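Local coordinates for protein pyridoxine 4-oxidase (Mesorhizobium loti, PDB 4HA6) that oxidises pyridoxine at its 4-position alcohol, using bound FAD as cofactor, as a member of the GMC oxidoreductase family, at residues A[1-7]-A[25-31]; A[15-20]-A[497-502]; A[246-252]-A[472-477]. All coordinates share one frame; numbering follows the deposited sequence.

Interaction 1. Residues A[1-7]-A[25-31]. With FAD (flavin-adenine dinucleotide), chain B.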
loop_
_atom_site.group_PDB
_atom_site.type_symbol
_atom_site.label_atom_id
_atom_site.label_comp_id
_atom_site.label_asym_id
_atom_site.label_seq_id
_atom_site.Cartn_x
_atom_site.Cartn_y
_atom_site.Cartn_z
ATOM N N ASN A 1 23.289 -15.185 0.275
ATOM C CA ASN A 1 24.233 -15.472 1.337
ATOM C C ASN A 1 25.096 -14.261 1.700
ATOM O O ASN A 1 24.644 -13.360 2.415
ATOM C CB ASN A 1 25.120 -16.659 0.949
ATOM C CG ASN A 1 24.855 -17.878 1.794
ATOM O OD1 ASN A 1 23.788 -18.004 2.397
ATOM N ND2 ASN A 1 25.827 -18.785 1.852
ATOM N N CYS A 2 26.324 -14.241 1.175
ATOM C CA CYS A 2 27.382 -13.334 1.629
ATOM C C CYS A 2 27.314 -11.911 1.051
ATOM O O CYS A 2 27.653 -10.940 1.723
ATOM C CB CYS A 2 28.757 -13.937 1.302
ATOM S SG CYS A 2 28.887 -15.750 1.499
ATOM N N ASP A 3 26.908 -11.785 -0.201
ATOM C CA ASP A 3 26.974 -10.488 -0.859
ATOM C C ASP A 3 25.863 -9.544 -0.397
ATOM O O ASP A 3 26.141 -8.424 0.036
ATOM C CB ASP A 3 26.948 -10.646 -2.383
ATOM C CG ASP A 3 28.325 -10.892 -2.970
ATOM O OD1 ASP A 3 28.469 -11.871 -3.735
ATOM O OD2 ASP A 3 29.255 -10.100 -2.681
ATOM N N ILE A 4 24.609 -9.979 -0.506
ATOM C CA ILE A 4 23.476 -9.118 -0.145
ATOM C C ILE A 4 22.461 -9.858 0.700
ATOM O O ILE A 4 22.052 -10.963 0.353
ATOM C CB ILE A 4 22.676 -8.651 -1.371
ATOM C CG1 ILE A 4 23.580 -8.416 -2.571
ATOM C CG2 ILE A 4 21.841 -7.402 -1.042
ATOM C CD1 ILE A 4 22.896 -8.761 -3.866
ATOM N N VAL A 5 22.014 -9.226 1.777
ATOM C CA VAL A 5 20.921 -9.775 2.568
ATOM C C VAL A 5 19.684 -8.888 2.440
ATOM O O VAL A 5 19.760 -7.674 2.652
ATOM C CB VAL A 5 21.309 -9.920 4.048
ATOM C CG1 VAL A 5 20.068 -10.123 4.895
ATOM C CG2 VAL A 5 22.264 -11.090 4.224
ATOM N N ILE A 6 18.553 -9.495 2.084
ATOM C CA ILE A 6 17.274 -8.784 2.007
ATOM C C ILE A 6 16.414 -9.136 3.218
ATOM O O ILE A 6 16.126 -10.323 3.475
ATOM C CB ILE A 6 16.506 -9.124 0.695
ATOM C CG1 ILE A 6 17.384 -8.847 -0.532
ATOM C CG2 ILE A 6 15.201 -8.360 0.597
ATOM C CD1 ILE A 6 16.853 -9.487 -1.813
ATOM N N VAL A 7 16.002 -8.109 3.962
ATOM C CA VAL A 7 15.213 -8.320 5.170
ATOM C C VAL A 7 13.735 -8.081 4.869
ATOM O O VAL A 7 13.314 -6.944 4.637
ATOM C CB VAL A 7 15.659 -7.388 6.313
ATOM C CG1 VAL A 7 14.791 -7.608 7.558
ATOM C CG2 VAL A 7 17.141 -7.600 6.633
ATOM N N ASP A 25 27.028 -13.815 -10.025
ATOM C CA ASP A 25 28.191 -13.525 -9.186
ATOM C C ASP A 25 27.751 -12.918 -7.855
ATOM O O ASP A 25 28.572 -12.581 -7.002
ATOM C CB ASP A 25 29.127 -12.555 -9.914
ATOM C CG ASP A 25 29.551 -13.064 -11.292
ATOM O OD1 ASP A 25 29.839 -14.273 -11.435
ATOM O OD2 ASP A 25 29.580 -12.251 -12.243
ATOM N N SER A 26 26.441 -12.766 -7.694
ATOM C CA SER A 26 25.872 -12.205 -6.472
ATOM C C SER A 26 25.269 -13.311 -5.622
ATOM O O SER A 26 24.515 -14.146 -6.123
ATOM C CB SER A 26 24.795 -11.162 -6.802
ATOM O OG SER A 26 25.377 -9.942 -7.237
ATOM N N ARG A 27 25.603 -13.315 -4.340
ATOM C CA ARG A 27 25.016 -14.265 -3.409
ATOM C C ARG A 27 23.946 -13.540 -2.604
ATOM O O ARG A 27 24.241 -12.589 -1.879
ATOM C CB ARG A 27 26.087 -14.814 -2.474
ATOM C CG ARG A 27 26.197 -16.328 -2.470
ATOM C CD ARG A 27 27.510 -16.766 -1.834
ATOM N NE ARG A 27 27.773 -18.185 -2.053
ATOM C CZ ARG A 27 28.982 -18.739 -2.005
ATOM N NH1 ARG A 27 30.047 -17.993 -1.746
ATOM N NH2 ARG A 27 29.128 -20.041 -2.220
ATOM N N VAL A 28 22.708 -14.008 -2.711
ATOM C CA VAL A 28 21.571 -13.305 -2.139
ATOM C C VAL A 28 20.860 -14.153 -1.091
ATOM O O VAL A 28 20.505 -15.308 -1.350
ATOM C CB VAL A 28 20.561 -12.928 -3.242
ATOM C CG1 VAL A 28 19.313 -12.248 -2.644
ATOM C CG2 VAL A 28 21.240 -12.039 -4.286
ATOM N N LEU A 29 20.673 -13.585 0.097
ATOM C CA LEU A 29 19.900 -14.239 1.154
ATOM C C LEU A 29 18.630 -13.432 1.446
ATOM O O LEU A 29 18.693 -12.217 1.683
ATOM C CB LEU A 29 20.743 -14.386 2.425
ATOM C CG LEU A 29 20.016 -14.751 3.722
ATOM C CD1 LEU A 29 19.425 -16.155 3.617
ATOM C CD2 LEU A 29 20.974 -14.633 4.919
ATOM N N LEU A 30 17.482 -14.104 1.427
ATOM C CA LEU A 30 16.211 -13.461 1.762
ATOM C C LEU A 30 15.739 -13.945 3.132
ATOM O O LEU A 30 15.618 -15.155 3.352
ATOM C CB LEU A 30 15.156 -13.774 0.688
ATOM C CG LEU A 30 13.751 -13.217 0.917
ATOM C CD1 LEU A 30 13.806 -11.712 1.098
ATOM C CD2 LEU A 30 12.802 -13.598 -0.214
ATOM N N ILE A 31 15.493 -13.015 4.056
ATOM C CA ILE A 31 15.058 -13.387 5.417
ATOM C C ILE A 31 13.626 -12.927 5.681
ATOM O O ILE A 31 13.359 -11.721 5.730
ATOM C CB ILE A 31 15.994 -12.810 6.508
ATOM C CG1 ILE A 31 17.453 -13.166 6.209
ATOM C CG2 ILE A 31 15.585 -13.297 7.905
ATOM C CD1 ILE A 31 18.437 -12.616 7.230
HETATM P PA FAD B . 5.141 -5.866 2.747
HETATM O O1A FAD B . 4.641 -6.414 1.418
HETATM O O2A FAD B . 4.159 -5.701 3.873
HETATM O O5B FAD B . 6.354 -6.825 3.223
HETATM C C5B FAD B . 6.943 -6.801 4.520
HETATM C C4B FAD B . 7.494 -8.204 4.733
HETATM O O4B FAD B . 8.609 -8.208 5.631
HETATM C C3B FAD B . 6.437 -9.114 5.343
HETATM O O3B FAD B . 6.480 -10.345 4.601
HETATM C C2B FAD B . 6.884 -9.316 6.788
HETATM O O2B FAD B . 6.489 -10.606 7.289
HETATM C C1B FAD B . 8.400 -9.166 6.687
HETATM N N9A FAD B . 9.071 -8.634 7.910
HETATM C C8A FAD B . 8.657 -7.603 8.678
HETATM N N7A FAD B . 9.535 -7.387 9.696
HETATM C C5A FAD B . 10.540 -8.287 9.587
HETATM C C6A FAD B . 11.788 -8.601 10.332
HETATM N N6A FAD B . 12.154 -7.877 11.438
HETATM N N1A FAD B . 12.555 -9.630 9.872
HETATM C C2A FAD B . 12.214 -10.342 8.777
HETATM N N3A FAD B . 11.095 -10.097 8.060
HETATM C C4A FAD B . 10.229 -9.101 8.404
HETATM N N1 FAD B . -2.110 -2.148 -2.554
HETATM C C2 FAD B . -2.546 -1.988 -3.816
HETATM O O2 FAD B . -1.841 -1.326 -4.611
HETATM N N3 FAD B . -3.721 -2.486 -4.246
HETATM C C4 FAD B . -4.533 -3.199 -3.446
HETATM O O4 FAD B . -5.635 -3.647 -3.858
HETATM C C4X FAD B . -4.121 -3.419 -2.041
HETATM N N5 FAD B . -4.882 -4.108 -1.166
HETATM C C5X FAD B . -4.469 -4.310 0.110
HETATM C C6 FAD B . -5.260 -5.031 1.002
HETATM C C7 FAD B . -4.833 -5.245 2.310
HETATM C C7M FAD B . -5.700 -6.032 3.262
HETATM C C8 FAD B . -3.521 -4.702 2.760
HETATM C C8M FAD B . -3.067 -4.930 4.177
HETATM C C9 FAD B . -2.721 -3.980 1.875
HETATM C C9A FAD B . -3.161 -3.764 0.569
HETATM N N10 FAD B . -2.365 -3.034 -0.331
HETATM C C10 FAD B . -2.822 -2.844 -1.643
HETATM C "C1'" FAD B . -1.078 -2.477 0.105
HETATM C "C2'" FAD B . 0.115 -3.250 -0.432
HETATM O "O2'" FAD B . -0.096 -4.661 -0.268
HETATM C "C3'" FAD B . 1.337 -2.793 0.369
HETATM O "O3'" FAD B . 1.399 -1.358 0.322
HETATM C "C4'" FAD B . 2.620 -3.390 -0.182
HETATM O "O4'" FAD B . 2.485 -4.822 -0.173
HETATM C "C5'" FAD B . 3.839 -2.949 0.636
HETATM O "O5'" FAD B . 4.908 -3.853 0.362
HETATM P P FAD B . 6.275 -3.734 1.186
HETATM O O1P FAD B . 7.383 -4.511 0.487
HETATM O O2P FAD B . 6.512 -2.286 1.564
HETATM O O3P FAD B . 5.894 -4.462 2.564
HETATM O O HOH W 1 22.355 -17.643 -1.134
#
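Arg27 lies along the start of the chain, and its side chain can be followed outward over Asn1 and Cys2. Arg27 CB sits 3.7 Å from the backbone N of Cys2, Arg27 CG meets Asn1 CB at 3.6 Å, and Arg27 CD lies against Asn1 CB and Cys2 SG. Extended from CG to NE, the chain carries the guanidinium past the thiol, whose SG stays 4.1 Å from Arg27 NH1. The backbone of Arg27 is gripped as well: its N-H gives a bond to OD1 of Asp3 (3.3 Å), using the lone pair turned away from the other carboxylate oxygen, while its carbonyl O takes the N-H of Ile4 and, weakly, that of Asp3. From there strands 4-7 and 28-31 run parallel, Leu29 and Ile31 donating to the carbonyls of Ile4 and Ile6. Ile4, Ile6, Val28 and Leu30 share one face, where Ile4 CD1 rests against Val28 CG2 (3.7 Å). Val5, Val7, Leu29 and Ile31 share the other, and Val7 CG1 reaches N1A of the FAD adenine (3.8 Å). This is the first beta-alpha-beta unit of a Rossmann-type FAD domain: helix 11-20 covers the Ile4 and Ile6 face, strand 227-235 covers Val5, Val7 and Ile31, and strands 246-249 and 210-213 flank the pair in the sheet.

Interaction 2. Residues A[15-20]-A[497-502]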
loop_
_atom_site.group_PDB
_atom_site.type_symbol
_atom_site.label_atom_id
_atom_site.label_comp_id
_atom_site.label_asym_id
_atom_site.label_seq_id
_atom_site.Cartn_x
_atom_site.Cartn_y
_atom_site.Cartn_z
ATOM N N LEU A 15 10.417 -9.283 -5.134
ATOM C CA LEU A 15 10.962 -8.751 -6.391
ATOM C C LEU A 15 12.479 -8.673 -6.370
ATOM O O LEU A 15 13.144 -8.939 -7.379
ATOM C CB LEU A 15 10.392 -7.352 -6.690
ATOM C CG LEU A 15 10.692 -6.721 -8.061
ATOM C CD1 LEU A 15 9.558 -5.747 -8.445
ATOM C CD2 LEU A 15 12.055 -6.005 -8.121
ATOM N N LEU A 16 13.024 -8.258 -5.236
ATOM C CA LEU A 16 14.466 -8.056 -5.126
ATOM C C LEU A 16 15.217 -9.376 -5.086
ATOM O O LEU A 16 16.219 -9.545 -5.779
ATOM C CB LEU A 16 14.811 -7.209 -3.891
ATOM C CG LEU A 16 14.686 -5.695 -4.077
ATOM C CD1 LEU A 16 15.188 -4.958 -2.841
ATOM C CD2 LEU A 16 15.448 -5.243 -5.298
ATOM N N ALA A 17 14.747 -10.300 -4.250
ATOM C CA ALA A 17 15.322 -11.645 -4.202
ATOM C C ALA A 17 15.491 -12.231 -5.617
ATOM O O ALA A 17 16.555 -12.754 -5.963
ATOM C CB ALA A 17 14.456 -12.547 -3.348
ATOM N N ALA A 18 14.438 -12.134 -6.427
ATOM C CA ALA A 18 14.516 -12.560 -7.821
ATOM C C ALA A 18 15.525 -11.721 -8.612
ATOM O O ALA A 18 16.448 -12.271 -9.225
ATOM C CB ALA A 18 13.156 -12.495 -8.470
ATOM N N ARG A 19 15.354 -10.398 -8.600
ATOM C CA ARG A 19 16.117 -9.534 -9.505
ATOM C C ARG A 19 17.617 -9.458 -9.183
ATOM O O ARG A 19 18.450 -9.543 -10.091
ATOM C CB ARG A 19 15.474 -8.145 -9.617
ATOM C CG ARG A 19 14.116 -8.175 -10.373
ATOM C CD ARG A 19 14.190 -7.586 -11.776
ATOM N NE ARG A 19 15.488 -7.810 -12.378
ATOM C CZ ARG A 19 16.283 -6.846 -12.828
ATOM N NH1 ARG A 19 15.910 -5.573 -12.770
ATOM N NH2 ARG A 19 17.458 -7.166 -13.346
ATOM N N LEU A 20 17.962 -9.328 -7.903
ATOM C CA LEU A 20 19.365 -9.281 -7.503
ATOM C C LEU A 20 20.079 -10.590 -7.855
ATOM O O LEU A 20 21.198 -10.569 -8.351
ATOM C CB LEU A 20 19.504 -8.949 -6.004
ATOM C CG LEU A 20 18.917 -7.590 -5.613
ATOM C CD1 LEU A 20 19.271 -7.176 -4.186
ATOM C CD2 LEU A 20 19.367 -6.532 -6.591
ATOM N N ALA A 497 11.119 -0.942 -5.930
ATOM C CA ALA A 497 12.030 -2.077 -5.834
ATOM C C ALA A 497 12.761 -2.282 -7.170
ATOM O O ALA A 497 13.986 -2.475 -7.192
ATOM C CB ALA A 497 11.294 -3.320 -5.404
ATOM N N GLU A 498 12.017 -2.222 -8.279
ATOM C CA GLU A 498 12.637 -2.403 -9.589
ATOM C C GLU A 498 13.697 -1.333 -9.866
ATOM O O GLU A 498 14.770 -1.659 -10.384
ATOM C CB GLU A 498 11.598 -2.441 -10.715
ATOM C CG GLU A 498 12.185 -2.552 -12.138
ATOM C CD GLU A 498 13.016 -3.819 -12.381
ATOM O OE1 GLU A 498 13.849 -3.809 -13.315
ATOM O OE2 GLU A 498 12.843 -4.829 -11.664
ATOM N N THR A 499 13.441 -0.068 -9.518
ATOM C CA THR A 499 14.484 0.924 -9.805
ATOM C C THR A 499 15.727 0.678 -8.944
ATOM O O THR A 499 16.855 0.893 -9.396
ATOM C CB THR A 499 14.029 2.445 -9.852
ATOM O OG1 THR A 499 14.521 3.163 -8.721
ATOM C CG2 THR A 499 12.532 2.631 -10.012
ATOM N N PHE A 500 15.542 0.178 -7.728
ATOM C CA PHE A 500 16.713 -0.167 -6.933
ATOM C C PHE A 500 17.455 -1.376 -7.508
ATOM O O PHE A 500 18.680 -1.449 -7.429
ATOM C CB PHE A 500 16.359 -0.422 -5.478
ATOM C CG PHE A 500 17.535 -0.834 -4.653
ATOM C CD1 PHE A 500 17.840 -2.177 -4.469
ATOM C CD2 PHE A 500 18.359 0.126 -4.086
ATOM C CE1 PHE A 500 18.935 -2.557 -3.711
ATOM C CE2 PHE A 500 19.448 -0.243 -3.327
ATOM C CZ PHE A 500 19.740 -1.589 -3.140
ATOM N N ALA A 501 16.724 -2.337 -8.071
ATOM C CA ALA A 501 17.381 -3.506 -8.663
ATOM C C ALA A 501 18.227 -3.056 -9.844
ATOM O O ALA A 501 19.360 -3.500 -10.021
ATOM C CB ALA A 501 16.368 -4.535 -9.106
ATOM N N ARG A 502 17.667 -2.157 -10.642
ATOM C CA ARG A 502 18.371 -1.626 -11.801
ATOM C C ARG A 502 19.623 -0.863 -11.374
ATOM O O ARG A 502 20.667 -0.961 -12.019
ATOM C CB ARG A 502 17.435 -0.744 -12.628
ATOM C CG ARG A 502 16.244 -1.514 -13.201
ATOM C CD ARG A 502 15.284 -0.632 -14.002
ATOM N NE ARG A 502 14.504 -1.463 -14.912
ATOM C CZ ARG A 502 14.185 -1.119 -16.154
ATOM N NH1 ARG A 502 14.548 0.061 -16.641
ATOM N NH2 ARG A 502 13.486 -1.951 -16.904
#
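Arg19 bends to reach Glu498, 479 residues further along the chain, and Arg502 meets the same carboxylate, giving a salt-bridge network of two arginines round one acid. Bent at both chi2 (-107°) and chi3 (32°), the Arg19 side chain lays its CD 3.1 Å from Glu498 OE2 and brings NH1 to within 2.8 Å of Glu498 OE1. Guanidinium and carboxylate planes are nearly coplanar. Both bonds from NH1 are nevertheless weak: the one to OE1 is short but strongly bent, whereas the one to OE2 is almost straight but long. Arg502, one turn further along helix 490-506, adds a bond from NE to Glu498 OE1 (2.9 Å) that is both short and fairly straight, in the guanidinium plane of Arg502 and on the lone pair away from OE2. The two positive groups would be expected to favour a charged carboxylate on this largely buried acid. Arg19 NH2 has a second acidic partner in Glu22. Beneath the polar edge the packing is apolar and close: CB of Arg19 meets CB of Ala501 at 3.8 Å, and Leu15 CD2 touches CB of Ala497. Leu16 CD2 fits among the carbonyl O of Ala497, CB of Ala501 and the edge of the Phe500 ring, 4.0 Å from its CD1. The segment axes pass 9.6 Å apart at 24°, with Ala497 and Ala501 facing the Leu15, Leu16 and Arg19 side chains. Here the helix of the first beta-alpha-beta unit packs beside the C-terminal helix on one face of the Rossmann-type FAD-binding sheet: Leu16 and Leu20 lie on Ile6 of strand 4-7, Phe500 on Phe474 and Val476, while helix 114-124 packs on Glu498 and Arg502.

Interaction 3. Residues A[246-252]-A[472-477]. With FAD (flavin-adenine dinucleotide), chain B.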
loop_
_atom_site.group_PDB
_atom_site.type_symbol
_atom_site.label_atom_id
_atom_site.label_comp_id
_atom_site.label_asym_id
_atom_site.label_seq_id
_atom_site.Cartn_x
_atom_site.Cartn_y
_atom_site.Cartn_z
ATOM N N GLN A 246 26.196 -6.174 1.855
ATOM C CA GLN A 246 25.161 -5.153 1.635
ATOM C C GLN A 246 23.858 -5.610 2.281
ATOM O O GLN A 246 23.535 -6.798 2.239
ATOM C CB GLN A 246 24.929 -4.917 0.134
ATOM C CG GLN A 246 26.193 -4.588 -0.652
ATOM C CD GLN A 246 26.723 -3.210 -0.326
ATOM O OE1 GLN A 246 25.949 -2.279 -0.112
ATOM N NE2 GLN A 246 28.046 -3.070 -0.283
ATOM N N ILE A 247 23.117 -4.680 2.881
ATOM C CA ILE A 247 21.863 -5.018 3.565
ATOM C C ILE A 247 20.743 -4.132 3.011
ATOM O O ILE A 247 20.861 -2.903 2.986
ATOM C CB ILE A 247 21.944 -4.837 5.109
ATOM C CG1 ILE A 247 22.986 -5.782 5.734
ATOM C CG2 ILE A 247 20.566 -5.071 5.750
ATOM C CD1 ILE A 247 24.451 -5.289 5.622
ATOM N N VAL A 248 19.678 -4.763 2.539
ATOM C CA VAL A 248 18.527 -4.043 2.018
ATOM C C VAL A 248 17.360 -4.360 2.923
ATOM O O VAL A 248 17.047 -5.533 3.130
ATOM C CB VAL A 248 18.158 -4.506 0.591
ATOM C CG1 VAL A 248 16.973 -3.710 0.058
ATOM C CG2 VAL A 248 19.348 -4.358 -0.340
ATOM N N LEU A 249 16.726 -3.317 3.466
ATOM C CA LEU A 249 15.529 -3.480 4.296
ATOM C C LEU A 249 14.268 -3.414 3.440
ATOM O O LEU A 249 14.030 -2.413 2.732
ATOM C CB LEU A 249 15.460 -2.397 5.368
ATOM C CG LEU A 249 16.599 -2.342 6.378
ATOM C CD1 LEU A 249 16.147 -1.551 7.606
ATOM C CD2 LEU A 249 17.029 -3.753 6.781
ATOM N N CYS A 250 13.458 -4.469 3.523
ATOM C CA CYS A 250 12.177 -4.521 2.832
ATOM C C CYS A 250 11.095 -4.979 3.807
ATOM O O CYS A 250 10.172 -5.701 3.434
ATOM C CB CYS A 250 12.259 -5.499 1.662
ATOM S SG CYS A 250 13.493 -5.034 0.404
ATOM N N ALA A 251 11.222 -4.567 5.062
ATOM C CA ALA A 251 10.289 -4.979 6.101
ATOM C C ALA A 251 8.978 -4.161 6.104
ATOM O O ALA A 251 8.082 -4.421 6.917
ATOM C CB ALA A 251 10.973 -4.899 7.455
ATOM N N GLY A 252 8.853 -3.177 5.213
ATOM C CA GLY A 252 7.595 -2.441 5.106
ATOM C C GLY A 252 7.460 -1.209 6.004
ATOM O O GLY A 252 8.322 -0.929 6.833
ATOM N N ASN A 472 26.435 0.936 3.650
ATOM C CA ASN A 472 26.025 -0.305 3.007
ATOM C C ASN A 472 24.630 -0.755 3.400
ATOM O O ASN A 472 24.327 -1.954 3.322
ATOM C CB ASN A 472 27.031 -1.418 3.312
ATOM C CG ASN A 472 27.015 -1.817 4.763
ATOM O OD1 ASN A 472 26.571 -1.049 5.628
ATOM N ND2 ASN A 472 27.482 -3.025 5.046
ATOM N N LEU A 473 23.790 0.198 3.818
ATOM C CA LEU A 473 22.413 -0.109 4.205
ATOM C C LEU A 473 21.403 0.658 3.364
ATOM O O LEU A 473 21.459 1.884 3.258
ATOM C CB LEU A 473 22.199 0.185 5.697
ATOM C CG LEU A 473 20.790 0.046 6.283
ATOM C CD1 LEU A 473 20.301 -1.377 6.212
ATOM C CD2 LEU A 473 20.791 0.528 7.724
ATOM N N PHE A 474 20.458 -0.073 2.782
ATOM C CA PHE A 474 19.450 0.537 1.926
ATOM C C PHE A 474 18.046 0.233 2.461
ATOM O O PHE A 474 17.843 -0.764 3.162
ATOM C CB PHE A 474 19.641 0.053 0.481
ATOM C CG PHE A 474 21.056 0.242 -0.031
ATOM C CD1 PHE A 474 21.399 1.374 -0.766
ATOM C CD2 PHE A 474 22.049 -0.691 0.264
ATOM C CE1 PHE A 474 22.705 1.569 -1.219
ATOM C CE2 PHE A 474 23.354 -0.505 -0.190
ATOM C CZ PHE A 474 23.675 0.623 -0.930
ATOM N N VAL A 475 17.095 1.120 2.181
ATOM C CA VAL A 475 15.703 0.899 2.564
ATOM C C VAL A 475 14.868 0.915 1.282
ATOM O O VAL A 475 14.798 1.931 0.587
ATOM C CB VAL A 475 15.205 1.949 3.561
ATOM C CG1 VAL A 475 13.791 1.611 3.991
ATOM C CG2 VAL A 475 16.146 2.023 4.795
ATOM N N VAL A 476 14.296 -0.232 0.926
ATOM C CA VAL A 476 13.631 -0.353 -0.361
ATOM C C VAL A 476 12.259 -0.980 -0.191
ATOM O O VAL A 476 12.088 -2.181 -0.430
ATOM C CB VAL A 476 14.480 -1.168 -1.374
ATOM C CG1 VAL A 476 13.845 -1.128 -2.750
ATOM C CG2 VAL A 476 15.871 -0.593 -1.458
ATOM N N ASP A 477 11.293 -0.153 0.234
ATOM C CA ASP A 477 9.895 -0.553 0.394
ATOM C C ASP A 477 9.002 0.688 0.525
ATOM O O ASP A 477 9.446 1.810 0.236
ATOM C CB ASP A 477 9.720 -1.499 1.593
ATOM C CG ASP A 477 10.215 -0.893 2.899
ATOM O OD1 ASP A 477 10.089 0.350 3.081
ATOM O OD2 ASP A 477 10.738 -1.666 3.742
HETATM P PA FAD B . 5.141 -5.866 2.747
HETATM O O1A FAD B . 4.641 -6.414 1.418
HETATM O O2A FAD B . 4.159 -5.701 3.873
HETATM O O5B FAD B . 6.354 -6.825 3.223
HETATM C C5B FAD B . 6.943 -6.801 4.520
HETATM C C4B FAD B . 7.494 -8.204 4.733
HETATM O O4B FAD B . 8.609 -8.208 5.631
HETATM C C3B FAD B . 6.437 -9.114 5.343
HETATM O O3B FAD B . 6.480 -10.345 4.601
HETATM C C2B FAD B . 6.884 -9.316 6.788
HETATM O O2B FAD B . 6.489 -10.606 7.289
HETATM C C1B FAD B . 8.400 -9.166 6.687
HETATM N N9A FAD B . 9.071 -8.634 7.910
HETATM C C8A FAD B . 8.657 -7.603 8.678
HETATM N N7A FAD B . 9.535 -7.387 9.696
HETATM C C5A FAD B . 10.540 -8.287 9.587
HETATM C C6A FAD B . 11.788 -8.601 10.332
HETATM N N6A FAD B . 12.154 -7.877 11.438
HETATM N N1A FAD B . 12.555 -9.630 9.872
HETATM C C2A FAD B . 12.214 -10.342 8.777
HETATM N N3A FAD B . 11.095 -10.097 8.060
HETATM C C4A FAD B . 10.229 -9.101 8.404
HETATM N N1 FAD B . -2.110 -2.148 -2.554
HETATM C C2 FAD B . -2.546 -1.988 -3.816
HETATM O O2 FAD B . -1.841 -1.326 -4.611
HETATM N N3 FAD B . -3.721 -2.486 -4.246
HETATM C C4 FAD B . -4.533 -3.199 -3.446
HETATM O O4 FAD B . -5.635 -3.647 -3.858
HETATM C C4X FAD B . -4.121 -3.419 -2.041
HETATM N N5 FAD B . -4.882 -4.108 -1.166
HETATM C C5X FAD B . -4.469 -4.310 0.110
HETATM C C6 FAD B . -5.260 -5.031 1.002
HETATM C C7 FAD B . -4.833 -5.245 2.310
HETATM C C7M FAD B . -5.700 -6.032 3.262
HETATM C C8 FAD B . -3.521 -4.702 2.760
HETATM C C8M FAD B . -3.067 -4.930 4.177
HETATM C C9 FAD B . -2.721 -3.980 1.875
HETATM C C9A FAD B . -3.161 -3.764 0.569
HETATM N N10 FAD B . -2.365 -3.034 -0.331
HETATM C C10 FAD B . -2.822 -2.844 -1.643
HETATM C "C1'" FAD B . -1.078 -2.477 0.105
HETATM C "C2'" FAD B . 0.115 -3.250 -0.432
HETATM O "O2'" FAD B . -0.096 -4.661 -0.268
HETATM C "C3'" FAD B . 1.337 -2.793 0.369
HETATM O "O3'" FAD B . 1.399 -1.358 0.322
HETATM C "C4'" FAD B . 2.620 -3.390 -0.182
HETATM O "O4'" FAD B . 2.485 -4.822 -0.173
HETATM C "C5'" FAD B . 3.839 -2.949 0.636
HETATM O "O5'" FAD B . 4.908 -3.853 0.362
HETATM P P FAD B . 6.275 -3.734 1.186
HETATM O O1P FAD B . 7.383 -4.511 0.487
HETATM O O2P FAD B . 6.512 -2.286 1.564
HETATM O O3P FAD B . 5.894 -4.462 2.564
#
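Residues 246-249 and 473-475 run parallel, their axes 4.6 Å apart at closest approach, with backbone bonds alternating from Ile247 N to Asn472 O through to Val476 N to Leu249 O. Beyond the strands the two segments stay linked by a side chain: Asp477 OD2 accepts the N-H of Gly252 at 2.8 Å, the donor standing well above the carboxylate plane. The Asp477 CG lies between its own N and carbonyl carbon (chi1 57°), the torsion that turns OD2 toward Gly252 while CB stays 3.3 Å from O2P of the FAD pyrophosphate. Ser256 also bonds to OD2, and Ser479 to OD1, so both carboxylate oxygens are held. Ala251 sets its CB 3.6 Å from N7A of the adenine. At the other end, the bent side chain of Gln246 puts OE1 in the plane of the Phe474 ring, at its edge, 3.1 Å from CE2; the amide is turned 45° to the ring. On one face of the sheet Leu473 CD1 is wedged against Ile247 CG2 (3.7 Å) and Leu249 CG; on the other, Val248 CG1 meets Val476 CG2 at 3.6 Å. Cys250, Ala251, Gly252 and Asp477 form part of the FAD pocket where the strands end. Strand 473-475 is one edge strand of the five-stranded parallel sheet, with strand 246-249 between it and 4-7; helix 252-262 packs on Leu249 and Leu473, strand 227-235 on Ile247 and Leu473, and Phe500 of helix 490-506 on the Phe474 ring.

Overall arrangement
From the N terminus the chain makes strand 4-7, helix 11-20 and strand 28-31, and interaction 1 closes this short loop by pairing the two strands. Helix 11-20 lies inside that loop, yet its partner in interaction 2 is near the C terminus, so the two contacts cross. Interaction 3 opens after interaction 1 has closed; its loop of 219 residues is nested within the far longer one closed by interaction 2. Interactions 1 and 3 share one parallel sheet, joined where strands 4-7 and 246-249 are neighbours, and both touch FAD. Interaction 2 packs helices 11-20 and 490-506 against that sheet, bringing a helix near the N terminus beside the C-terminal helix.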